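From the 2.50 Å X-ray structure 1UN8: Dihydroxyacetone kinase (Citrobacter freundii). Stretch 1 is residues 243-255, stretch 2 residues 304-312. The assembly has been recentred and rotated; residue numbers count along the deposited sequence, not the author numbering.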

# COMPACT_ATOMS: atom_id res chain seq x y z
N LYS A 243 12.68 -19.80 -10.51
CA LYS A 243 11.58 -20.10 -11.42
C LYS A 243 11.47 -19.08 -12.53
O LYS A 243 11.13 -19.43 -13.66
N LEU A 244 11.78 -17.82 -12.23
CA LEU A 244 11.73 -16.80 -13.27
C LEU A 244 12.83 -17.09 -14.28
O LEU A 244 12.60 -17.05 -15.49
N LEU A 245 14.03 -17.39 -13.78
CA LEU A 245 15.16 -17.67 -14.66
C LEU A 245 14.91 -18.89 -15.55
O LEU A 245 15.33 -18.92 -16.71
N ALA A 246 14.23 -19.89 -15.01
CA ALA A 246 13.94 -21.09 -15.77
C ALA A 246 12.99 -20.81 -16.92
O ALA A 246 12.96 -21.55 -17.91
N ALA A 247 12.20 -19.74 -16.82
CA ALA A 247 11.26 -19.41 -17.87
C ALA A 247 11.80 -18.37 -18.83
O ALA A 247 11.33 -18.26 -19.96
N LEU A 248 12.78 -17.60 -18.39
CA LEU A 248 13.36 -16.56 -19.21
C LEU A 248 14.43 -17.09 -20.14
O LEU A 248 14.96 -18.18 -19.92
N PRO A 249 14.74 -16.35 -21.22
CA PRO A 249 15.78 -16.79 -22.16
C PRO A 249 17.07 -16.83 -21.33
O PRO A 249 17.17 -16.13 -20.33
N GLU A 250 18.05 -17.63 -21.73
CA GLU A 250 19.26 -17.71 -20.94
C GLU A 250 20.11 -16.43 -21.01
O GLU A 250 21.04 -16.26 -20.23
N THR A 251 19.79 -15.54 -21.94
CA THR A 251 20.53 -14.29 -22.05
C THR A 251 19.61 -13.15 -22.45
O THR A 251 18.52 -13.37 -22.98
N GLY A 252 20.07 -11.93 -22.20
CA GLY A 252 19.29 -10.75 -22.53
C GLY A 252 19.02 -9.84 -21.34
O GLY A 252 18.94 -10.30 -20.20
N ARG A 253 18.88 -8.54 -21.61
CA ARG A 253 18.61 -7.57 -20.56
C ARG A 253 17.16 -7.69 -20.10
O ARG A 253 16.30 -8.20 -20.84
N LEU A 254 16.90 -7.22 -18.89
CA LEU A 254 15.57 -7.31 -18.29
C LEU A 254 15.11 -6.10 -17.50
O LEU A 254 15.88 -5.38 -16.88
N ALA A 255 13.81 -5.91 -17.55
CA ALA A 255 13.15 -4.88 -16.77
C ALA A 255 12.35 -5.70 -15.74
O ALA A 255 11.67 -6.65 -16.14
N SER A 304 4.40 -9.56 -6.20
CA SER A 304 4.71 -10.31 -7.41
C SER A 304 5.94 -9.73 -8.08
O SER A 304 6.25 -8.56 -7.91
N LEU A 305 6.65 -10.58 -8.81
CA LEU A 305 7.82 -10.17 -9.54
C LEU A 305 7.58 -10.47 -11.01
O LEU A 305 7.31 -11.62 -11.37
N THR A 306 7.64 -9.43 -11.84
CA THR A 306 7.45 -9.60 -13.28
C THR A 306 8.71 -9.22 -14.05
O THR A 306 9.24 -8.12 -13.89
N ALA A 307 9.18 -10.14 -14.89
CA ALA A 307 10.36 -9.90 -15.71
C ALA A 307 9.91 -9.84 -17.16
O ALA A 307 9.16 -10.69 -17.63
N ILE A 308 10.34 -8.79 -17.86
CA ILE A 308 10.04 -8.62 -19.28
C ILE A 308 11.37 -8.51 -20.02
O ILE A 308 12.26 -7.74 -19.62
N VAL A 309 11.52 -9.29 -21.09
CA VAL A 309 12.75 -9.29 -21.88
C VAL A 309 12.84 -8.03 -22.72
O VAL A 309 11.91 -7.69 -23.44
N LEU A 310 13.97 -7.34 -22.62
CA LEU A 310 14.16 -6.12 -23.38
C LEU A 310 14.73 -6.37 -24.77
O LEU A 310 15.91 -6.15 -25.03
N GLU A 311 13.88 -6.85 -25.67
CA GLU A 311 14.29 -7.11 -27.04
C GLU A 311 13.49 -6.16 -27.93
O GLU A 311 12.35 -5.81 -27.62
N GLU A 312 14.10 -5.74 -29.03
CA GLU A 312 13.44 -4.86 -29.98
C GLU A 312 12.89 -3.58 -29.38
O GLU A 312 13.56 -2.88 -28.61

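The unusual feature of this contact is that the strand that runs through Leu-305 and Ala-307 is met by a single short segment of chain in two ways: the end of a helix and the loop after it pack on one face with side chains, while residues 254 and 255 join its edge as an antiparallel neighbour. All the hydrogen bonds between the stretches are made by backbone atoms, and the side chains pack through apolar contacts.

The edge pairing sets the frame. Ala-255 N donates to Ile-308 O at 3.2 Å, and Ile-308 N returns a bond to Ala-255 O at 3.1 Å; one step outward, Leu-310 N donates to Arg-253 O, also at 3.1 Å and almost straight. Ala-255 O additionally receives a CA-H...O contact from Ala-307 CA at 3.5 Å.

Alternation along the strand sends Leu-305, Ala-307 and Val-309 toward the helix and loop. Leu-244 (m, t) lies over the first two, its CD1 4.0 Å from Leu-305 CB and its CD2 4.4 Å from Ala-307 CB. Leu-305 is also m, t. The small methyl of Ala-307 suits a strand covered so closely: Leu-248, again m, t, puts both CD1 and CD2 about 4 Å from Ala-307 CB, and CD2 is also 4.0 Å from Val-309 CG2. Val-309 (t) is a compact branched residue, well suited to a strand, and its CG2 also meets Pro-249 CD at 3.6 Å and Leu-254 CD2 at 4.2 Å. Leu-254 (m, t) shares this face with Val-309. Thr-306 points away, and its OG1 is hydrogen-bonded elsewhere in the structure.

The other face of the pairing carries Ala-255 and Ile-308. The short side chain of Ala-255 permits a tight fit, CB lying 3.4 Å from Ile-308 CG2, while the end of Ile-308 (chi1 t, chi2 off-well at 125°) leads away. Leu-310 (m, t) also covers Ala-255, with CD2 3.8 Å from Ala-255 CB, and its CD1 lies 4.0 Å from Arg-253 CB.

The charged side chains of Arg-253 and Glu-311 add little to the packing. Arg-253 (m, m, m) turns its end away, and its guanidinium nitrogens are hydrogen-bonded elsewhere. Glu-311 (m, m) starts sideways, but its end comes nearer, leaving OE2 4.4 Å from Gly-252 CA. Gly-252, at phi 123° and psi 150°, has a backbone that by itself calls for glycine: a CB would jam against the preceding carbonyl oxygen, and would also lie about 3.5 Å from Glu-311 OE2.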

# COMPACT_ATOMS: atom_id res chain seq x y z
CB LYS A 243 10.27 -20.20 -10.63
CG LYS A 243 10.31 -21.36 -9.67
CD LYS A 243 9.03 -21.57 -8.92
CE LYS A 243 9.15 -22.80 -8.03
NZ LYS A 243 9.58 -24.00 -8.82
CB LEU A 244 11.91 -15.41 -12.68
CG LEU A 244 10.64 -14.74 -12.13
CD1 LEU A 244 11.00 -13.46 -11.39
CD2 LEU A 244 9.68 -14.43 -13.27
CB LEU A 245 16.44 -17.88 -13.85
CG LEU A 245 17.12 -16.59 -13.37
CD1 LEU A 245 18.40 -16.92 -12.64
CD2 LEU A 245 17.40 -15.68 -14.55
CB ALA A 246 13.35 -22.17 -14.85
CB ALA A 247 9.96 -18.94 -17.28
CB LEU A 248 14.00 -15.49 -18.31
CG LEU A 248 13.07 -14.58 -17.50
CD1 LEU A 248 13.84 -13.98 -16.33
CD2 LEU A 248 12.51 -13.50 -18.42
CB PRO A 249 15.80 -15.66 -23.19
CG PRO A 249 14.39 -15.20 -23.19
CD PRO A 249 14.05 -15.16 -21.73
CB GLU A 250 20.09 -18.93 -21.32
CG GLU A 250 21.10 -18.70 -22.43
CD GLU A 250 21.98 -19.91 -22.67
OE1 GLU A 250 21.44 -20.96 -23.10
OE2 GLU A 250 23.20 -19.82 -22.41
CB THR A 251 21.68 -14.37 -23.10
OG1 THR A 251 21.13 -14.41 -24.42
CG2 THR A 251 22.55 -15.60 -22.86
CB ARG A 253 18.91 -6.15 -21.06
CG ARG A 253 20.34 -5.96 -21.58
CD ARG A 253 21.36 -6.57 -20.64
NE ARG A 253 21.46 -5.86 -19.37
CZ ARG A 253 22.23 -6.25 -18.36
NH1 ARG A 253 22.97 -7.34 -18.48
NH2 ARG A 253 22.27 -5.55 -17.23
CB LEU A 254 15.51 -8.50 -17.30
CG LEU A 254 15.91 -9.90 -17.79
CD1 LEU A 254 16.26 -10.79 -16.62
CD2 LEU A 254 14.78 -10.52 -18.60
CB ALA A 255 12.22 -4.01 -17.61
CB SER A 304 3.51 -10.34 -8.35
OG SER A 304 3.17 -9.04 -8.79
CB LEU A 305 9.05 -10.93 -9.06
CG LEU A 305 9.53 -10.58 -7.66
CD1 LEU A 305 10.64 -11.53 -7.24
CD2 LEU A 305 10.00 -9.14 -7.64
CB THR A 306 6.32 -8.73 -13.82
OG1 THR A 306 5.08 -9.12 -13.22
CG2 THR A 306 6.21 -8.91 -15.32
CB ALA A 307 11.37 -11.02 -15.52
CB ILE A 308 9.21 -7.35 -19.55
CG1 ILE A 308 9.06 -7.17 -21.05
CG2 ILE A 308 9.88 -6.12 -18.93
CD1 ILE A 308 7.62 -7.04 -21.50
CB VAL A 309 12.81 -10.52 -22.82
CG1 VAL A 309 14.10 -10.50 -23.62
CG2 VAL A 309 12.70 -11.80 -22.01
CB LEU A 310 15.07 -5.17 -22.60
CG LEU A 310 14.56 -4.79 -21.20
CD1 LEU A 310 15.59 -3.91 -20.51
CD2 LEU A 310 13.23 -4.08 -21.32
CB GLU A 311 13.98 -8.56 -27.46
CG GLU A 311 14.80 -9.67 -26.78
CD GLU A 311 16.29 -9.65 -27.14
OE1 GLU A 311 16.60 -9.47 -28.34
OE2 GLU A 311 17.14 -9.83 -26.24
CB GLU A 312 12.29 -5.63 -30.67
CG GLU A 312 12.66 -7.02 -31.20
CD GLU A 312 13.64 -6.98 -32.38
OE1 GLU A 312 13.32 -6.33 -33.40
OE2 GLU A 312 14.71 -7.61 -32.29